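Local coordinates for protein cytosine deaminase (Klebsiella pneumoniae, PDB 4R85) that catalyses the hydrolytic deamination of cytosine and probably of 5-methylcytosine, using an iron(II) ion in an amidohydrolase barrel, at residues L76-G79 / I80-S84; Q307-I310 / Q311-W314; E67-W70 / N71-G74. One frame throughout, in Å; residues are numbered along the deposited sequence.

Overall arrangement
The three contacts lie on the side of the amidohydrolase barrel where the base binds. Contact 3 comes first along the chain, in the loop between strand 47-57 and helix 76-87. Contact 1 follows within that helix. Contact 2 comes much later, in the loop after strand 303-305. The centres of contacts 1 and 3 are about 8 Å apart, and contact 2 is about 12 Å from each. All three touch: Trp314 meets helix 76-87, Asn71 meets Pro313, and Glu78 meets Ser73. Contacts 1 and 2 both reach 5-methylcytosine, and contact 2 supplies Asp308, one of five iron ligands. Contact 3 stands back at the surface, where Trp70 meets Tyr338 of the second subunit.

Contact 1 (L76-G79 / I80-S84); sequences LFEG and ITRWS. With 17E (5-methylcytosine), chain G.
Leu76 O accepts the amide of Ile80, with the oxygen 3.0 Å from Ile80 N, and the same four-residue step links Phe77 to Thr81, Glu78 to Arg82 and Gly79 to Trp83. This is regular alpha helix, part of helix 76-87, which follows strand 47-57 of the amidohydrolase barrel. One side of the helix faces the substrate pocket. There Leu76 CD1 lies over a face of the bound 5-methylcytosine, 3.4 Å from its N3, on the same side of the base as Trp314. With CG anti to the backbone nitrogen (chi1 172°), Leu76 reaches the base through CD1 while its CG packs against Ile80 CD1, one turn on, at 4.1 Å. Leu76 O takes a second hydrogen bond, from Trp314 NE1, and Gly79 CA packs over that nitrogen at 3.4 Å, on the indole face away from the base. Trp83 meets the same ring at about 45° and bonds Asp119 through NE1.

Another side of the helix carries a salt bridge. Arg82 bends at its second torsion (chi2 -70°), while Glu78 stays extended. Their planar ends stand almost at right angles, and Glu78 CG lies over one face of the guanidinium. The other carboxylate oxygen, Glu78 OE2, bonds Ser73 OG. Within the pair, Arg82 NH1 is 2.9 Å from Glu78 OE1 and meets it from above the carboxylate plane. Arg82 NE adds a weak bond to the same OE1 at 3.2 Å.

Contact 2 (Q307-I310 / Q311-W314); sequences QDSI and QDPW. With FE2 (Fe (II) ion), chain H; 17E (5-methylcytosine), chain G.
The indole of Trp314 has Pro313 CB near the rim of one face and 5-methylcytosine on the opposite face. C6 of the base sits over the centre of the indole, 3.2 Å above its plane. Asp312 CG lies at the indole edge, in plane. The loop follows strand 303-305 of the barrel. Asp312 OD2 accepts the backbone N of Trp314 at 2.9 Å, which makes an Asx turn and fixes the backbone that carries the indole. Asp312 CG lies between its own backbone N and carbonyl carbon (chi1 74°), which folds the carboxylate back to both Trp314 N and Ser309. Asp312 OD1 is 2.5 Å from Ser309 OG, a very short approach. Glu273 OE2 is also bonded to this hydroxyl. A water joins Ile310 N to Asp312 OD1, at 2.8 Å from the latter. Ser309 OG also touches the methyl CM5 of the base at 3.2 Å. Asp308 divides its two oxygens. OD2 binds the iron at 2.3 Å, together with His56, His58, His209 and His241. OD1 accepts N4 of the base at 2.7 Å. This places N4, the group that deamination would remove, close to the iron, consistent with hydrolytic deamination.

Contact 3 (E67-W70 / N71-G74); sequences EPEW and NRSG
Asn71 directly follows Trp70 in the loop that leads from strand 47-57 of the amidohydrolase barrel into helix 76-87, and its side chain leaves the backbone pointing away from 67-70. Its CG stands anti to the backbone nitrogen (chi1 -175°), which carries the amide to Gly74 N and Thr75 O. Asn71 ND2 bonds the carbonyl oxygens of Thr75 and Pro313, which ties this loop to the start of the helix and to the loop of contact 2. The indole of Trp70 goes another way, to meet Tyr338 of the second subunit.

Arg72 comes next and folds back over the preceding residues. Its CG rests 3.7 Å from Trp70 O, and that oxygen lies over one face of the guanidinium. The chain bends at the third torsion (chi3 -124°). Arg72 NH2 then forms a salt bridge with Glu69 OE1 at 3.1 Å. The hydrogen bond within it is weak, and the two planes are 76° apart. Glu69 has a firmer partner in Gln85, which bonds OE2. Arg72 NH2 also lies close to Arg82 NH1, where Glu69 and Glu78 probably offset the two positive charges.

Ser73 points away from 67-70, and its OG bonds Thr75 OG1 as well as Glu78 OE2. Gly74 has a positive phi. Its N makes a weak hydrogen bond to Asn71 OD1 at 3.0 Å.

Contact 1 (L76-G79 / I80-S84)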
ATOM      1  N   LEU A  76      16.841 -10.826   1.101  1.00 13.78           N
ATOM      2  CA  LEU A  76      16.713 -11.744   2.223  1.00 15.94           C
ATOM      3  C   LEU A  76      18.096 -12.066   2.778  1.00 11.93           C
ATOM      4  O   LEU A  76      18.313 -12.056   3.989  1.00 13.34           O
ATOM      5  CB  LEU A  76      16.045 -13.042   1.765  1.00 14.74           C
ATOM      6  CG  LEU A  76      16.013 -14.161   2.798  1.00 16.08           C
ATOM      7  CD1 LEU A  76      15.181 -13.736   4.008  1.00 16.75           C
ATOM      8  CD2 LEU A  76      15.471 -15.463   2.184  1.00 19.89           C
ATOM      9  N   PHE A  77      19.034 -12.351   1.881  1.00 13.86           N
ATOM     10  CA  PHE A  77      20.340 -12.858   2.309  1.00 17.76           C
ATOM     11  C   PHE A  77      21.208 -11.817   2.997  1.00 17.96           C
ATOM     12  O   PHE A  77      21.842 -12.123   4.007  1.00 14.62           O
ATOM     13  CB  PHE A  77      21.081 -13.520   1.146  1.00 20.35           C
ATOM     14  CG  PHE A  77      20.247 -14.543   0.422  1.00 24.80           C
ATOM     15  CD1 PHE A  77      19.917 -14.378  -0.915  1.00 29.98           C
ATOM     16  CD2 PHE A  77      19.752 -15.647   1.100  1.00 30.04           C
ATOM     17  CE1 PHE A  77      19.124 -15.318  -1.570  1.00 31.00           C
ATOM     18  CE2 PHE A  77      18.964 -16.581   0.457  1.00 30.25           C
ATOM     19  CZ  PHE A  77      18.650 -16.416  -0.883  1.00 31.48           C
ATOM     20  N   GLU A  78      21.246 -10.597   2.472  1.00 20.99           N
ATOM     21  CA  GLU A  78      21.947  -9.533   3.189  1.00 17.77           C
ATOM     22  C   GLU A  78      21.242  -9.277   4.524  1.00 17.45           C
ATOM     23  O   GLU A  78      21.888  -9.011   5.523  1.00 18.64           O
ATOM     24  CB  GLU A  78      22.061  -8.242   2.371  1.00 17.33           C
ATOM     25  CG  GLU A  78      22.843  -7.162   3.132  1.00 16.83           C
ATOM     26  CD  GLU A  78      23.153  -5.916   2.326  1.00 23.88           C
ATOM     27  OE1 GLU A  78      23.636  -4.945   2.945  1.00 22.74           O
ATOM     28  OE2 GLU A  78      22.943  -5.901   1.092  1.00 19.15           O
ATOM     29  N   GLY A  79      19.916  -9.396   4.542  1.00 15.60           N
ATOM     30  CA  GLY A  79      19.166  -9.222   5.772  1.00 15.70           C
ATOM     31  C   GLY A  79      19.650 -10.160   6.865  1.00 20.44           C
ATOM     32  O   GLY A  79      19.840  -9.752   8.016  1.00 18.36           O
ATOM     33  N   ILE A  80      19.853 -11.421   6.500  1.00 13.46           N
ATOM     34  CA  ILE A  80      20.366 -12.422   7.432  1.00 13.37           C
ATOM     35  C   ILE A  80      21.778 -12.071   7.901  1.00 15.13           C
ATOM     36  O   ILE A  80      22.107 -12.197   9.083  1.00 17.60           O
ATOM     37  CB  ILE A  80      20.355 -13.821   6.787  1.00 14.53           C
ATOM     38  CG1 ILE A  80      18.911 -14.241   6.501  1.00 16.55           C
ATOM     39  CG2 ILE A  80      21.081 -14.842   7.693  1.00 17.67           C
ATOM     40  CD1 ILE A  80      18.779 -15.433   5.558  1.00 18.52           C
ATOM     41  N   THR A  81      22.607 -11.602   6.981  1.00 14.06           N
ATOM     42  CA  THR A  81      23.956 -11.158   7.353  1.00 16.90           C
ATOM     43  C   THR A  81      23.912 -10.024   8.375  1.00 21.23           C
ATOM     44  O   THR A  81      24.655 -10.038   9.361  1.00 16.33           O
ATOM     45  CB  THR A  81      24.755 -10.713   6.124  1.00 16.00           C
ATOM     46  OG1 THR A  81      24.940 -11.838   5.263  1.00 20.13           O
ATOM     47  CG2 THR A  81      26.122 -10.139   6.537  1.00 20.03           C
ATOM     48  N   ARG A  82      23.032  -9.054   8.148  1.00 16.17           N
ATOM     49  CA  ARG A  82      22.938  -7.897   9.031  1.00 13.71           C
ATOM     50  C   ARG A  82      22.396  -8.305  10.397  1.00 16.68           C
ATOM     51  O   ARG A  82      22.842  -7.795  11.431  1.00 21.99           O
ATOM     52  CB  ARG A  82      22.039  -6.815   8.427  1.00 17.51           C
ATOM     53  CG  ARG A  82      22.558  -6.225   7.130  1.00 18.77           C
ATOM     54  CD  ARG A  82      23.808  -5.354   7.328  1.00 21.30           C
ATOM     55  NE  ARG A  82      24.426  -5.092   6.032  1.00 24.26           N
ATOM     56  CZ  ARG A  82      25.620  -5.538   5.660  1.00 27.18           C
ATOM     57  NH1 ARG A  82      26.073  -5.264   4.447  1.00 25.92           N
ATOM     58  NH2 ARG A  82      26.370  -6.243   6.503  1.00 26.16           N
ATOM     59  N   TRP A  83      21.430  -9.220  10.389  1.00 12.85           N
ATOM     60  CA  TRP A  83      20.842  -9.719  11.621  1.00 12.88           C
ATOM     61  C   TRP A  83      21.891 -10.456  12.433  1.00 13.30           C
ATOM     62  O   TRP A  83      21.947 -10.329  13.661  1.00 16.34           O
ATOM     63  CB  TRP A  83      19.655 -10.644  11.318  1.00 14.85           C
ATOM     64  CG  TRP A  83      19.093 -11.313  12.537  1.00 13.61           C
ATOM     65  CD1 TRP A  83      18.960 -12.658  12.747  1.00 15.55           C
ATOM     66  CD2 TRP A  83      18.588 -10.668  13.722  1.00 14.54           C
ATOM     67  NE1 TRP A  83      18.403 -12.886  13.983  1.00 17.70           N
ATOM     68  CE2 TRP A  83      18.163 -11.686  14.601  1.00 15.00           C
ATOM     69  CE3 TRP A  83      18.465  -9.332  14.127  1.00 17.34           C
ATOM     70  CZ2 TRP A  83      17.616 -11.411  15.859  1.00 20.98           C
ATOM     71  CZ3 TRP A  83      17.915  -9.058  15.381  1.00 16.99           C
ATOM     72  CH2 TRP A  83      17.501 -10.094  16.229  1.00 21.04           C
ATOM     73  N   SER A  84      22.718 -11.235  11.748  1.00 14.52           N
ATOM     74  CA  SER A  84      23.829 -11.921  12.407  1.00 18.31           C
ATOM     75  C   SER A  84      24.764 -10.937  13.134  1.00 19.53           C
ATOM     76  O   SER A  84      25.212 -11.202  14.243  1.00 17.42           O
ATOM     77  CB  SER A  84      24.599 -12.769  11.393  1.00 27.35           C
ATOM     78  OG  SER A  84      25.625 -13.502  12.035  1.00 36.83           O
TER
HETATM   79  N1  17E G 501      14.200 -13.954   8.268  1.00 12.92           N
HETATM   80  C2  17E G 501      13.792 -14.608   7.181  1.00 13.67           C
HETATM   81  O2  17E G 501      14.414 -15.778   6.824  1.00 13.81           O
HETATM   82  N3  17E G 501      12.784 -14.156   6.427  1.00 15.01           N
HETATM   83  C4  17E G 501      12.156 -13.012   6.749  1.00 19.47           C
HETATM   84  N4  17E G 501      11.083 -12.537   5.936  1.00 20.70           N
HETATM   85  C5  17E G 501      12.548 -12.293   7.880  1.00 13.49           C
HETATM   86  C6  17E G 501      13.598 -12.806   8.637  1.00 14.79           C
HETATM   87  CM5 17E G 501      11.857 -11.021   8.254  1.00 14.00           C

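Contact 2 (Q307-I310 / Q311-W314)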
ATOM      1  N   GLN A 307       2.296  -8.940   8.491  1.00 16.97           N
ATOM      2  CA  GLN A 307       3.277  -7.864   8.349  1.00 15.84           C
ATOM      3  C   GLN A 307       4.726  -8.337   8.214  1.00 15.95           C
ATOM      4  O   GLN A 307       5.495  -7.720   7.490  1.00 14.49           O
ATOM      5  CB  GLN A 307       3.149  -6.859   9.505  1.00 21.32           C
ATOM      6  CG  GLN A 307       1.804  -6.130   9.491  1.00 22.95           C
ATOM      7  CD  GLN A 307       1.560  -5.291  10.722  1.00 30.82           C
ATOM      8  OE1 GLN A 307       2.124  -4.210  10.869  1.00 33.34           O
ATOM      9  NE2 GLN A 307       0.706  -5.779  11.608  1.00 24.60           N
ATOM     10  N   ASP A 308       5.082  -9.409   8.922  1.00 13.09           N
ATOM     11  CA  ASP A 308       6.442  -9.974   8.903  1.00 13.73           C
ATOM     12  C   ASP A 308       7.452  -9.123   9.687  1.00 15.11           C
ATOM     13  O   ASP A 308       8.010  -9.565  10.698  1.00 16.33           O
ATOM     14  CB  ASP A 308       6.931 -10.196   7.453  1.00 19.91           C
ATOM     15  CG  ASP A 308       8.076 -11.170   7.369  1.00 19.52           C
ATOM     16  OD1 ASP A 308       8.928 -11.060   6.459  1.00 19.67           O
ATOM     17  OD2 ASP A 308       8.123 -12.061   8.220  1.00 17.26           O
ATOM     18  N   SER A 309       7.680  -7.904   9.220  1.00 14.92           N
ATOM     19  CA  SER A 309       8.713  -7.051   9.796  1.00 19.73           C
ATOM     20  C   SER A 309       8.216  -5.664  10.142  1.00 15.58           C
ATOM     21  O   SER A 309       7.424  -5.083   9.417  1.00 14.75           O
ATOM     22  CB  SER A 309       9.854  -6.879   8.797  1.00 17.32           C
ATOM     23  OG  SER A 309      10.580  -8.077   8.647  1.00 16.84           O
ATOM     24  N   ILE A 310       8.725  -5.122  11.240  1.00 13.23           N
ATOM     25  CA  ILE A 310       8.597  -3.702  11.507  1.00 13.21           C
ATOM     26  C   ILE A 310       9.976  -3.126  11.834  1.00 18.61           C
ATOM     27  O   ILE A 310      10.562  -3.433  12.878  1.00 14.74           O
ATOM     28  CB  ILE A 310       7.576  -3.424  12.625  1.00 15.53           C
ATOM     29  CG1 ILE A 310       6.170  -3.834  12.148  1.00 17.65           C
ATOM     30  CG2 ILE A 310       7.606  -1.953  13.019  1.00 17.47           C
ATOM     31  CD1 ILE A 310       5.036  -3.524  13.128  1.00 19.56           C
ATOM     32  N   GLN A 311      10.487  -2.314  10.908  1.00 17.62           N
ATOM     33  CA  GLN A 311      11.765  -1.622  11.034  1.00 14.91           C
ATOM     34  C   GLN A 311      12.913  -2.537  11.443  1.00 14.06           C
ATOM     35  O   GLN A 311      13.567  -2.315  12.462  1.00 17.38           O
ATOM     36  CB  GLN A 311      11.635  -0.450  12.007  1.00 16.21           C
ATOM     37  CG  GLN A 311      10.610   0.585  11.576  1.00 17.15           C
ATOM     38  CD  GLN A 311      10.439   1.698  12.591  1.00 23.26           C
ATOM     39  OE1 GLN A 311       9.491   1.696  13.378  1.00 28.25           O
ATOM     40  NE2 GLN A 311      11.352   2.661  12.573  1.00 27.68           N
ATOM     41  N   ASP A 312      13.177  -3.554  10.637  1.00 13.14           N
ATOM     42  CA  ASP A 312      14.160  -4.553  11.026  1.00 15.78           C
ATOM     43  C   ASP A 312      15.243  -4.700   9.926  1.00 17.05           C
ATOM     44  O   ASP A 312      15.251  -3.904   8.975  1.00 14.23           O
ATOM     45  CB  ASP A 312      13.432  -5.860  11.443  1.00 14.44           C
ATOM     46  CG  ASP A 312      12.873  -6.648  10.264  1.00 20.53           C
ATOM     47  OD1 ASP A 312      12.167  -7.652  10.520  1.00 21.44           O
ATOM     48  OD2 ASP A 312      13.133  -6.298   9.095  1.00 20.67           O
ATOM     49  N   PRO A 313      16.162  -5.686  10.043  1.00 16.05           N
ATOM     50  CA  PRO A 313      17.213  -5.714   9.010  1.00 17.41           C
ATOM     51  C   PRO A 313      16.705  -6.023   7.588  1.00 20.07           C
ATOM     52  O   PRO A 313      17.437  -5.781   6.635  1.00 21.01           O
ATOM     53  CB  PRO A 313      18.128  -6.855   9.472  1.00 17.39           C
ATOM     54  CG  PRO A 313      17.884  -6.980  10.938  1.00 16.07           C
ATOM     55  CD  PRO A 313      16.437  -6.660  11.123  1.00 15.93           C
ATOM     56  N   TRP A 314      15.480  -6.527   7.455  1.00 15.05           N
ATOM     57  CA  TRP A 314      14.945  -6.905   6.147  1.00 14.81           C
ATOM     58  C   TRP A 314      14.045  -5.831   5.539  1.00 21.41           C
ATOM     59  O   TRP A 314      13.906  -5.748   4.317  1.00 28.76           O
ATOM     60  CB  TRP A 314      14.170  -8.228   6.235  1.00 15.24           C
ATOM     61  CG  TRP A 314      15.049  -9.389   6.530  1.00 14.30           C
ATOM     62  CD1 TRP A 314      15.697 -10.186   5.622  1.00 13.05           C
ATOM     63  CD2 TRP A 314      15.396  -9.888   7.829  1.00 12.75           C
ATOM     64  NE1 TRP A 314      16.429 -11.151   6.281  1.00 12.70           N
ATOM     65  CE2 TRP A 314      16.263 -10.987   7.636  1.00 14.19           C
ATOM     66  CE3 TRP A 314      15.057  -9.511   9.135  1.00 13.58           C
ATOM     67  CZ2 TRP A 314      16.805 -11.715   8.710  1.00 12.81           C
ATOM     68  CZ3 TRP A 314      15.596 -10.236  10.207  1.00 13.80           C
ATOM     69  CH2 TRP A 314      16.463 -11.322   9.981  1.00 11.99           C
TER
HETATM   70 FE   FE2 H 502       9.077 -14.173   8.267  1.00 19.40          FE
HETATM   71  N1  17E G 501      14.200 -13.954   8.268  1.00 12.92           N
HETATM   72  C2  17E G 501      13.792 -14.608   7.181  1.00 13.67           C
HETATM   73  O2  17E G 501      14.414 -15.778   6.824  1.00 13.81           O
HETATM   74  N3  17E G 501      12.784 -14.156   6.427  1.00 15.01           N
HETATM   75  C4  17E G 501      12.156 -13.012   6.749  1.00 19.47           C
HETATM   76  N4  17E G 501      11.083 -12.537   5.936  1.00 20.70           N
HETATM   77  C5  17E G 501      12.548 -12.293   7.880  1.00 13.49           C
HETATM   78  C6  17E G 501      13.598 -12.806   8.637  1.00 14.79           C
HETATM   79  CM5 17E G 501      11.857 -11.021   8.254  1.00 14.00           C
HETATM   80  O   HOH W   1      10.515  -7.204  12.750  1.00 17.03           O

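Contact 3 (E67-W70 / N71-G74)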
ATOM      1  N   GLU A  67      21.204  -1.276  12.403  1.00 26.61           N
ATOM      2  CA  GLU A  67      22.117  -1.623  13.493  1.00 27.32           C
ATOM      3  C   GLU A  67      22.801  -2.952  13.209  1.00 25.90           C
ATOM      4  O   GLU A  67      22.139  -3.986  13.180  1.00 19.88           O
ATOM      5  CB  GLU A  67      21.340  -1.767  14.806  1.00 25.38           C
ATOM      6  CG  GLU A  67      20.553  -0.531  15.228  1.00 26.90           C
ATOM      7  CD  GLU A  67      19.682  -0.776  16.456  1.00 35.98           C
ATOM      8  OE1 GLU A  67      19.606  -1.934  16.928  1.00 31.19           O
ATOM      9  OE2 GLU A  67      19.066   0.194  16.949  1.00 44.18           O
ATOM     10  N   PRO A  68      24.131  -2.947  13.031  1.00 23.47           N
ATOM     11  CA  PRO A  68      25.052  -1.805  13.056  1.00 18.94           C
ATOM     12  C   PRO A  68      25.194  -1.162  11.674  1.00 21.07           C
ATOM     13  O   PRO A  68      25.802  -0.105  11.536  1.00 25.56           O
ATOM     14  CB  PRO A  68      26.371  -2.452  13.488  1.00 22.41           C
ATOM     15  CG  PRO A  68      26.315  -3.805  12.877  1.00 26.43           C
ATOM     16  CD  PRO A  68      24.854  -4.228  12.895  1.00 18.96           C
ATOM     17  N   GLU A  69      24.632  -1.799  10.650  1.00 21.73           N
ATOM     18  CA  GLU A  69      24.580  -1.162   9.339  1.00 27.63           C
ATOM     19  C   GLU A  69      23.331  -1.567   8.563  1.00 22.28           C
ATOM     20  O   GLU A  69      22.578  -2.445   8.987  1.00 20.03           O
ATOM     21  CB  GLU A  69      25.856  -1.424   8.531  1.00 35.18           C
ATOM     22  CG  GLU A  69      26.165  -2.883   8.271  1.00 36.27           C
ATOM     23  CD  GLU A  69      27.577  -3.087   7.729  1.00 38.61           C
ATOM     24  OE1 GLU A  69      27.812  -2.807   6.532  1.00 39.24           O
ATOM     25  OE2 GLU A  69      28.453  -3.526   8.503  1.00 33.96           O
ATOM     26  N   TRP A  70      23.118  -0.917   7.425  1.00 27.64           N
ATOM     27  CA  TRP A  70      21.895  -1.097   6.649  1.00 25.26           C
ATOM     28  C   TRP A  70      21.959  -2.246   5.640  1.00 23.84           C
ATOM     29  O   TRP A  70      23.024  -2.587   5.127  1.00 19.84           O
ATOM     30  CB  TRP A  70      21.540   0.209   5.932  1.00 28.24           C
ATOM     31  CG  TRP A  70      21.039   1.258   6.862  1.00 31.22           C
ATOM     32  CD1 TRP A  70      21.778   2.202   7.512  1.00 34.02           C
ATOM     33  CD2 TRP A  70      19.679   1.462   7.264  1.00 29.48           C
ATOM     34  NE1 TRP A  70      20.960   2.987   8.291  1.00 30.65           N
ATOM     35  CE2 TRP A  70      19.667   2.553   8.155  1.00 33.86           C
ATOM     36  CE3 TRP A  70      18.472   0.833   6.952  1.00 33.51           C
ATOM     37  CZ2 TRP A  70      18.493   3.025   8.741  1.00 34.01           C
ATOM     38  CZ3 TRP A  70      17.304   1.305   7.531  1.00 33.44           C
ATOM     39  CH2 TRP A  70      17.323   2.388   8.414  1.00 32.92           C
ATOM     40  N   ASN A  71      20.796  -2.835   5.369  1.00 17.60           N
ATOM     41  CA  ASN A  71      20.633  -3.789   4.278  1.00 22.13           C
ATOM     42  C   ASN A  71      20.589  -3.015   2.957  1.00 21.42           C
ATOM     43  O   ASN A  71      19.539  -2.534   2.552  1.00 21.36           O
ATOM     44  CB  ASN A  71      19.325  -4.570   4.482  1.00 20.84           C
ATOM     45  CG  ASN A  71      19.121  -5.694   3.461  1.00 19.18           C
ATOM     46  OD1 ASN A  71      19.775  -5.746   2.426  1.00 20.49           O
ATOM     47  ND2 ASN A  71      18.185  -6.591   3.753  1.00 22.78           N
ATOM     48  N   ARG A  72      21.727  -2.902   2.284  1.00 20.82           N
ATOM     49  CA  ARG A  72      21.816  -2.032   1.112  1.00 23.29           C
ATOM     50  C   ARG A  72      21.179  -2.631  -0.136  1.00 24.71           C
ATOM     51  O   ARG A  72      20.682  -1.901  -0.995  1.00 28.07           O
ATOM     52  CB  ARG A  72      23.269  -1.687   0.803  1.00 22.65           C
ATOM     53  CG  ARG A  72      24.014  -0.955   1.910  1.00 31.05           C
ATOM     54  CD  ARG A  72      25.459  -0.749   1.498  1.00 40.46           C
ATOM     55  NE  ARG A  72      26.403  -1.298   2.470  1.00 54.63           N
ATOM     56  CZ  ARG A  72      26.821  -2.561   2.483  1.00 62.08           C
ATOM     57  NH1 ARG A  72      26.372  -3.422   1.577  1.00 62.82           N
ATOM     58  NH2 ARG A  72      27.687  -2.965   3.404  1.00 66.39           N
ATOM     59  N   SER A  73      21.200  -3.957  -0.243  1.00 16.83           N
ATOM     60  CA  SER A  73      20.733  -4.610  -1.453  1.00 17.48           C
ATOM     61  C   SER A  73      19.235  -4.904  -1.389  1.00 15.78           C
ATOM     62  O   SER A  73      18.623  -5.217  -2.406  1.00 16.37           O
ATOM     63  CB  SER A  73      21.504  -5.907  -1.689  1.00 14.99           C
ATOM     64  OG  SER A  73      21.233  -6.858  -0.662  1.00 13.67           O
ATOM     65  N   GLY A  74      18.663  -4.808  -0.189  1.00 14.74           N
ATOM     66  CA  GLY A  74      17.264  -5.118   0.043  1.00 15.38           C
ATOM     67  C   GLY A  74      16.916  -6.569  -0.227  1.00 18.06           C
ATOM     68  O   GLY A  74      15.825  -6.872  -0.744  1.00 15.50           O
TER